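Putative amino acid binding protein (PDB 4C0R) binds glutathione, including its oxidized disulfide form, and probably hands it to the cystine ABC importer TcyBC for uptake by Streptococcus mutans. Local coordinates at residues E34-K37 and K41-V44; D98-S103 and A108-Q113; K126-K129 and Q135-L138. All blocks are in the same frame, centred on the assembly; numbering follows the deposited sequence.

Followed from the N terminus, contact 1 is the first to close: it bridges the short turn between helix 27-36 and strand 42-48. Contact 2 closes the loop that leaves strand 81-96 and leads into strand 111-114, and contact 3 then closes the turn between helix 120-130 and strand 137-140. The three follow in series, with none nested or crossing. Contact 1 lies on the opposite side of the chain's centre from the other two, about 44 Å from contact 2 between centres. Contacts 2 and 3 meet through the parallel strands 111-114 and 137-140, where H110 O lies 2.8 Å from K137 N in a probable hydrogen bond.

Contact 1 of 3, residues E34-K37 and K41-V44; sequences EVFK and KYDV. With CD (cadmium ion), chain D.
F36 turns CG anti to its carbonyl carbon (chi1 -74°), and V44, with CG1 anti to the backbone N (chi1 -174°), leaves CG2 on the side where the ring arrives. The V44 methyl lies over one face of that ring in a CH-pi contact, CG2 being 3.7 Å from the centroid of the F36 ring and 21° off its normal. It leans toward the CG end of the ring, where V44 CG2 and F36 CG are 3.4 Å apart. Y42 meets the same ring near its plane, Y42 CD2 packing 3.9 Å from F36 CE1. These contacts hold the end of helix 27-36 against strand 42-48, the second strand of a beta-alpha-beta crossover whose first, parallel strand is 3-9; helix 201-216 also packs on F36, through L203, F206 and V207. Between the backbones a water sits 2.6 Å from F36 O and 2.7 Å from Y42 O, where it can bridge the two carbonyls. D43 points away from the helix and binds a cadmium ion through OD1 at 2.2 Å, a site shared with D2. A second water, also bound to this ion, reaches Y42 O.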
loop_
_atom_site.group_PDB
_atom_site.type_symbol
_atom_site.label_atom_id
_atom_site.label_comp_id
_atom_site.label_asym_id
_atom_site.label_seq_id
_atom_site.Cartn_x
_atom_site.Cartn_y
_atom_site.Cartn_z
ATOM N N GLU A 34 -3.536 17.493 1.873
ATOM C CA GLU A 34 -2.865 18.599 1.175
ATOM C C GLU A 34 -3.500 18.871 -0.187
ATOM O O GLU A 34 -3.730 20.030 -0.532
ATOM C CB GLU A 34 -1.380 18.305 1.036
ATOM C CG GLU A 34 -0.548 19.484 0.546
ATOM C CD GLU A 34 -0.353 20.566 1.602
ATOM O OE1 GLU A 34 -0.374 20.234 2.810
ATOM O OE2 GLU A 34 -0.200 21.719 1.186
ATOM N N VAL A 35 -3.830 17.831 -0.920
ATOM C CA VAL A 35 -4.561 17.997 -2.182
ATOM C C VAL A 35 -5.842 18.819 -1.989
ATOM O O VAL A 35 -6.154 19.734 -2.752
ATOM C CB VAL A 35 -4.883 16.621 -2.797
ATOM C CG1 VAL A 35 -5.967 16.700 -3.847
ATOM C CG2 VAL A 35 -3.583 15.991 -3.323
ATOM N N PHE A 36 -6.623 18.422 -1.022
ATOM C CA PHE A 36 -7.938 18.997 -0.833
ATOM C C PHE A 36 -7.960 20.355 -0.089
ATOM O O PHE A 36 -9.022 21.000 -0.048
ATOM C CB PHE A 36 -8.874 17.944 -0.245
ATOM C CG PHE A 36 -9.290 16.916 -1.243
ATOM C CD1 PHE A 36 -10.202 17.216 -2.232
ATOM C CD2 PHE A 36 -8.672 15.663 -1.265
ATOM C CE1 PHE A 36 -10.557 16.264 -3.189
ATOM C CE2 PHE A 36 -9.006 14.712 -2.228
ATOM C CZ PHE A 36 -9.939 15.011 -3.210
ATOM N N LYS A 37 -6.826 20.794 0.436
ATOM C CA LYS A 37 -6.740 22.137 1.039
ATOM C C LYS A 37 -7.161 23.194 0.055
ATOM O O LYS A 37 -7.730 24.252 0.462
ATOM C CB LYS A 37 -5.305 22.473 1.437
ATOM C CG LYS A 37 -4.922 22.285 2.826
ATOM C CD LYS A 37 -3.495 22.923 3.009
ATOM N N LYS A 41 -14.899 23.166 -3.276
ATOM C CA LYS A 41 -15.989 22.335 -3.784
ATOM C C LYS A 41 -16.145 21.084 -2.969
ATOM O O LYS A 41 -17.283 20.697 -2.636
ATOM C CB LYS A 41 -15.685 21.930 -5.203
ATOM C CG LYS A 41 -16.705 21.011 -5.807
ATOM C CD LYS A 41 -16.419 20.858 -7.257
ATOM C CE LYS A 41 -17.437 20.005 -7.900
ATOM N NZ LYS A 41 -18.571 20.875 -8.359
ATOM N N TYR A 42 -15.017 20.463 -2.615
ATOM C CA TYR A 42 -15.078 19.167 -1.944
ATOM C C TYR A 42 -14.718 19.267 -0.453
ATOM O O TYR A 42 -13.699 19.867 -0.072
ATOM C CB TYR A 42 -14.095 18.222 -2.590
ATOM C CG TYR A 42 -14.256 18.007 -4.076
ATOM C CD1 TYR A 42 -15.382 17.365 -4.585
ATOM C CD2 TYR A 42 -13.267 18.410 -4.972
ATOM C CE1 TYR A 42 -15.514 17.139 -5.905
ATOM C CE2 TYR A 42 -13.421 18.209 -6.324
ATOM C CZ TYR A 42 -14.528 17.548 -6.770
ATOM O OH TYR A 42 -14.708 17.310 -8.103
ATOM N N ASP A 43 -15.539 18.656 0.391
ATOM C CA ASP A 43 -15.216 18.458 1.800
ATOM C C ASP A 43 -15.022 16.957 1.987
ATOM O O ASP A 43 -15.968 16.176 1.779
ATOM C CB ASP A 43 -16.350 18.920 2.710
ATOM C CG ASP A 43 -16.421 20.430 2.858
ATOM O OD1 ASP A 43 -15.419 21.104 2.505
ATOM O OD2 ASP A 43 -17.491 20.931 3.338
ATOM N N VAL A 44 -13.812 16.563 2.400
ATOM C CA VAL A 44 -13.461 15.151 2.466
ATOM C C VAL A 44 -13.667 14.631 3.883
ATOM O O VAL A 44 -13.366 15.309 4.881
ATOM C CB VAL A 44 -11.987 14.967 2.066
ATOM C CG1 VAL A 44 -11.612 13.477 1.978
ATOM C CG2 VAL A 44 -11.728 15.633 0.739
HETATM CD CD CD D . -15.167 23.305 2.152
HETATM O O HOH W 1 -11.300 20.344 1.122
HETATM O O HOH W 2 -13.677 22.516 0.551
#

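Contact 2 of 3, residues D98-S103 and A108-Q113; sequences DSDIKS and AGHSTQ. With CD (cadmium ion), chain F.
I101 and H110 are the closest pair of backbone positions, yet their CA atoms stand 9.1 Å apart, since an irregular loop faces the approach to strand 111-114 and the gap is spanned by side chains and a metal. I101 comes in over one face of the H110 imidazole, with CD1 above the centre of the ring, 3.7 Å from the centroid and only 5° off the normal: a CH-pi contact. CG1 of the same isoleucine covers the CE1-NE2 side of that face. D100 instead lies at the ring's edge, and its carboxylate plane is turned 45° from the imidazole. Its CG stands between the backbone N and carbonyl carbon (chi1 63°), which brings the carboxylate to the cadmium ion. The firm bond is that of D100 OD1, 2.2 Å from the metal; D100 OD2, at 2.6 Å, makes a longer and less certain one. H110 NE2 binds the ion at 2.1 Å, a water oxygen coordinates the cadmium at 2.3 Å, and a further ligand atom comes from outside the two segments. Within the second segment, H110 ND1 makes only a weak bond to A108 O. The loop has its own brace, in which I101 N donates to S99 OG (2.9 Å), forming an ST turn around the metal-binding D100. Behind I101, L93 and V95 of strand 81-96 also pack on its side chain. Carboxylate, imidazole nitrogen and water together make a cadmium site, seen in this crystal, that joins loop 98-103 to the start of strand 111-114.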
loop_
_atom_site.group_PDB
_atom_site.type_symbol
_atom_site.label_atom_id
_atom_site.label_comp_id
_atom_site.label_asym_id
_atom_site.label_seq_id
_atom_site.Cartn_x
_atom_site.Cartn_y
_atom_site.Cartn_z
ATOM N N ASP A 98 19.873 -14.326 8.721
ATOM C CA ASP A 98 20.544 -15.591 8.452
ATOM C C ASP A 98 19.665 -16.736 8.054
ATOM O O ASP A 98 20.106 -17.890 8.086
ATOM C CB ASP A 98 21.458 -16.039 9.619
ATOM N N SER A 99 18.412 -16.462 7.708
ATOM C CA SER A 99 17.569 -17.543 7.207
ATOM C C SER A 99 18.234 -18.217 6.008
ATOM O O SER A 99 19.044 -17.563 5.282
ATOM C CB SER A 99 16.244 -16.928 6.754
ATOM O OG SER A 99 15.421 -17.889 6.140
ATOM N N ASP A 100 17.818 -19.473 5.706
ATOM C CA ASP A 100 18.090 -20.113 4.377
ATOM C C ASP A 100 17.442 -19.376 3.211
ATOM O O ASP A 100 17.720 -19.660 2.049
ATOM C CB ASP A 100 17.715 -21.661 4.239
ATOM C CG ASP A 100 16.155 -22.010 4.398
ATOM O OD1 ASP A 100 15.832 -21.486 5.529
ATOM O OD2 ASP A 100 15.270 -22.827 3.573
ATOM N N ILE A 101 16.511 -18.490 3.516
ATOM C CA ILE A 101 15.802 -17.822 2.440
ATOM C C ILE A 101 16.602 -16.578 2.069
ATOM O O ILE A 101 16.657 -15.641 2.849
ATOM C CB ILE A 101 14.392 -17.468 2.871
ATOM C CG1 ILE A 101 13.583 -18.726 3.192
ATOM C CG2 ILE A 101 13.696 -16.654 1.735
ATOM C CD1 ILE A 101 12.250 -18.423 3.790
ATOM N N LYS A 102 17.258 -16.597 0.910
ATOM C CA LYS A 102 18.151 -15.530 0.484
ATOM C C LYS A 102 17.744 -14.861 -0.835
ATOM O O LYS A 102 18.149 -13.734 -1.108
ATOM C CB LYS A 102 19.597 -16.042 0.349
ATOM C CG LYS A 102 20.187 -16.477 1.688
ATOM C CD LYS A 102 21.714 -16.419 1.647
ATOM C CE LYS A 102 22.289 -17.281 0.550
ATOM N NZ LYS A 102 21.837 -18.670 0.715
ATOM N N SER A 103 16.949 -15.583 -1.622
ATOM C CA SER A 103 16.444 -15.102 -2.895
ATOM C C SER A 103 15.020 -15.581 -3.056
ATOM O O SER A 103 14.585 -16.518 -2.405
ATOM C CB SER A 103 17.276 -15.627 -4.064
ATOM O OG SER A 103 16.950 -16.961 -4.320
ATOM N N ALA A 108 10.259 -21.404 -1.825
ATOM C CA ALA A 108 9.571 -22.665 -2.170
ATOM C C ALA A 108 9.580 -23.595 -0.947
ATOM O O ALA A 108 10.617 -23.779 -0.295
ATOM C CB ALA A 108 10.246 -23.335 -3.368
ATOM N N GLY A 109 8.418 -24.160 -0.651
ATOM C CA GLY A 109 8.256 -25.066 0.464
ATOM C C GLY A 109 8.039 -24.446 1.841
ATOM O O GLY A 109 7.803 -25.138 2.835
ATOM N N HIS A 110 8.123 -23.112 1.915
ATOM C CA HIS A 110 7.998 -22.403 3.165
ATOM C C HIS A 110 6.568 -21.817 3.358
ATOM O O HIS A 110 5.749 -21.813 2.436
ATOM C CB HIS A 110 9.044 -21.308 3.197
ATOM C CG HIS A 110 10.451 -21.793 3.405
ATOM N ND1 HIS A 110 11.341 -21.951 2.360
ATOM C CD2 HIS A 110 11.161 -22.037 4.541
ATOM C CE1 HIS A 110 12.523 -22.309 2.836
ATOM N NE2 HIS A 110 12.446 -22.354 4.155
ATOM N N SER A 111 6.306 -21.355 4.564
ATOM C CA SER A 111 4.969 -20.903 4.915
ATOM C C SER A 111 4.962 -19.390 5.103
ATOM O O SER A 111 5.918 -18.819 5.597
ATOM C CB SER A 111 4.495 -21.617 6.183
ATOM O OG SER A 111 3.095 -21.450 6.401
ATOM N N THR A 112 3.844 -18.782 4.687
ATOM C CA THR A 112 3.656 -17.350 4.789
ATOM C C THR A 112 2.187 -17.072 5.047
ATOM O O THR A 112 1.328 -17.907 4.813
ATOM C CB THR A 112 4.107 -16.642 3.495
ATOM O OG1 THR A 112 4.104 -15.243 3.756
ATOM C CG2 THR A 112 3.191 -16.869 2.374
ATOM N N GLN A 113 1.923 -15.869 5.515
ATOM C CA GLN A 113 0.587 -15.352 5.684
ATOM C C GLN A 113 0.304 -14.352 4.573
ATOM O O GLN A 113 1.218 -13.618 4.126
ATOM C CB GLN A 113 0.430 -14.676 7.022
ATOM C CG GLN A 113 0.371 -15.717 8.207
ATOM C CD GLN A 113 0.109 -15.038 9.543
ATOM O OE1 GLN A 113 0.900 -14.258 10.028
ATOM N NE2 GLN A 113 -1.033 -15.329 10.124
HETATM CD CD CD F . 13.906 -22.562 5.718
HETATM O O HOH W 3 14.462 -24.799 6.139
#

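Contact 3 of 3, residues K126-K129 and Q135-L138; sequences KFNK and QVKL
N128 reaches from the helix to the chain entering the next strand, and each step of its side chain finds a partner. CB, close to the helix, packs beside the Q135 side chain, with N128 CB 3.8 Å from Q135 CG. The first torsion sets CG anti to the carbonyl carbon (chi1 -78°), directing the amide at the Q135-V136 backbone; on the way N128 CG passes 3.6 Å from Q135 CB. At the tip the two amide atoms divide the work. OD1 accepts from V136 N at 2.8 Å, the donor tilted 30° from the carbonyl plane of N128. ND2 donates to V136 O at 3.1 Å, approaching in the plane of that carbonyl on a lone pair, although the acceptor is tilted out of the N128 amide plane. One primary amide thus pairs with both the N-H and the C=O of a single residue, and the two bonds together fix the rotation of the amide about CB-CG. In this buried place OD1 and ND2 each have a backbone partner on V136. A methyl of L138 borders the amide, with L138 CD1 4.0 Å from N128 ND2. The Q135 side chain crosses that of N128 at about a right angle, the two amide planes being 54° apart, while its own NE2 is bonded to E132 O. Alongside, V136 CG2 packs 3.8 Å from F127 CD1. The F127 ring also stacks on H131 and meets Y104 edge-to-face. Helix 120-130 is the connection of a beta-alpha-beta unit, and the contact fastens its last turns to the approach of strand 137-140, while V136 and L138 also lean on T112 of the parallel strand 111-114.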
loop_
_atom_site.group_PDB
_atom_site.type_symbol
_atom_site.label_atom_id
_atom_site.label_comp_id
_atom_site.label_asym_id
_atom_site.label_seq_id
_atom_site.Cartn_x
_atom_site.Cartn_y
_atom_site.Cartn_z
ATOM N N LYS A 126 0.958 -17.510 -8.628
ATOM C CA LYS A 126 1.767 -17.731 -9.837
ATOM C C LYS A 126 3.033 -18.486 -9.535
ATOM O O LYS A 126 3.458 -19.356 -10.288
ATOM C CB LYS A 126 2.065 -16.434 -10.565
ATOM C CG LYS A 126 3.031 -16.590 -11.705
ATOM N N PHE A 127 3.677 -18.143 -8.430
ATOM C CA PHE A 127 4.886 -18.835 -8.053
ATOM C C PHE A 127 4.566 -20.314 -7.840
ATOM O O PHE A 127 5.346 -21.208 -8.202
ATOM C CB PHE A 127 5.439 -18.252 -6.747
ATOM C CG PHE A 127 6.671 -18.948 -6.248
ATOM C CD1 PHE A 127 6.583 -20.077 -5.460
ATOM C CD2 PHE A 127 7.941 -18.470 -6.605
ATOM C CE1 PHE A 127 7.758 -20.716 -5.016
ATOM C CE2 PHE A 127 9.077 -19.092 -6.178
ATOM C CZ PHE A 127 8.983 -20.226 -5.377
ATOM N N ASN A 128 3.422 -20.604 -7.244
ATOM C CA ASN A 128 3.114 -21.979 -6.962
ATOM C C ASN A 128 2.809 -22.760 -8.244
ATOM O O ASN A 128 3.146 -23.946 -8.340
ATOM C CB ASN A 128 1.984 -22.079 -5.955
ATOM C CG ASN A 128 2.459 -21.816 -4.545
ATOM O OD1 ASN A 128 3.669 -21.826 -4.290
ATOM N ND2 ASN A 128 1.519 -21.674 -3.615
ATOM N N LYS A 129 2.209 -22.114 -9.238
ATOM C CA LYS A 129 2.015 -22.787 -10.529
ATOM C C LYS A 129 3.362 -23.188 -11.139
ATOM O O LYS A 129 3.449 -24.218 -11.812
ATOM C CB LYS A 129 1.190 -21.912 -11.497
ATOM N N GLN A 135 5.541 -26.054 -3.331
ATOM C CA GLN A 135 4.761 -24.821 -3.195
ATOM C C GLN A 135 4.951 -24.151 -1.853
ATOM O O GLN A 135 5.286 -24.777 -0.846
ATOM C CB GLN A 135 3.300 -25.132 -3.365
ATOM C CG GLN A 135 2.954 -25.592 -4.753
ATOM C CD GLN A 135 1.475 -25.862 -4.923
ATOM O OE1 GLN A 135 0.642 -25.052 -4.530
ATOM N NE2 GLN A 135 1.139 -27.010 -5.505
ATOM N N VAL A 136 4.753 -22.837 -1.876
ATOM C CA VAL A 136 4.625 -22.034 -0.703
ATOM C C VAL A 136 3.293 -22.364 -0.074
ATOM O O VAL A 136 2.309 -22.494 -0.778
ATOM C CB VAL A 136 4.623 -20.538 -1.091
ATOM C CG1 VAL A 136 4.382 -19.626 0.113
ATOM C CG2 VAL A 136 5.915 -20.178 -1.725
ATOM N N LYS A 137 3.299 -22.546 1.224
ATOM C CA LYS A 137 2.088 -22.787 1.978
ATOM C C LYS A 137 1.474 -21.413 2.296
ATOM O O LYS A 137 2.030 -20.682 3.121
ATOM C CB LYS A 137 2.446 -23.491 3.273
ATOM N N LEU A 138 0.333 -21.100 1.678
ATOM C CA LEU A 138 -0.338 -19.814 1.884
ATOM C C LEU A 138 -1.351 -19.907 2.996
ATOM O O LEU A 138 -2.257 -20.724 2.925
ATOM C CB LEU A 138 -1.059 -19.361 0.616
ATOM C CG LEU A 138 -0.190 -19.227 -0.623
ATOM C CD1 LEU A 138 -1.037 -19.078 -1.860
ATOM C CD2 LEU A 138 0.720 -17.997 -0.428
#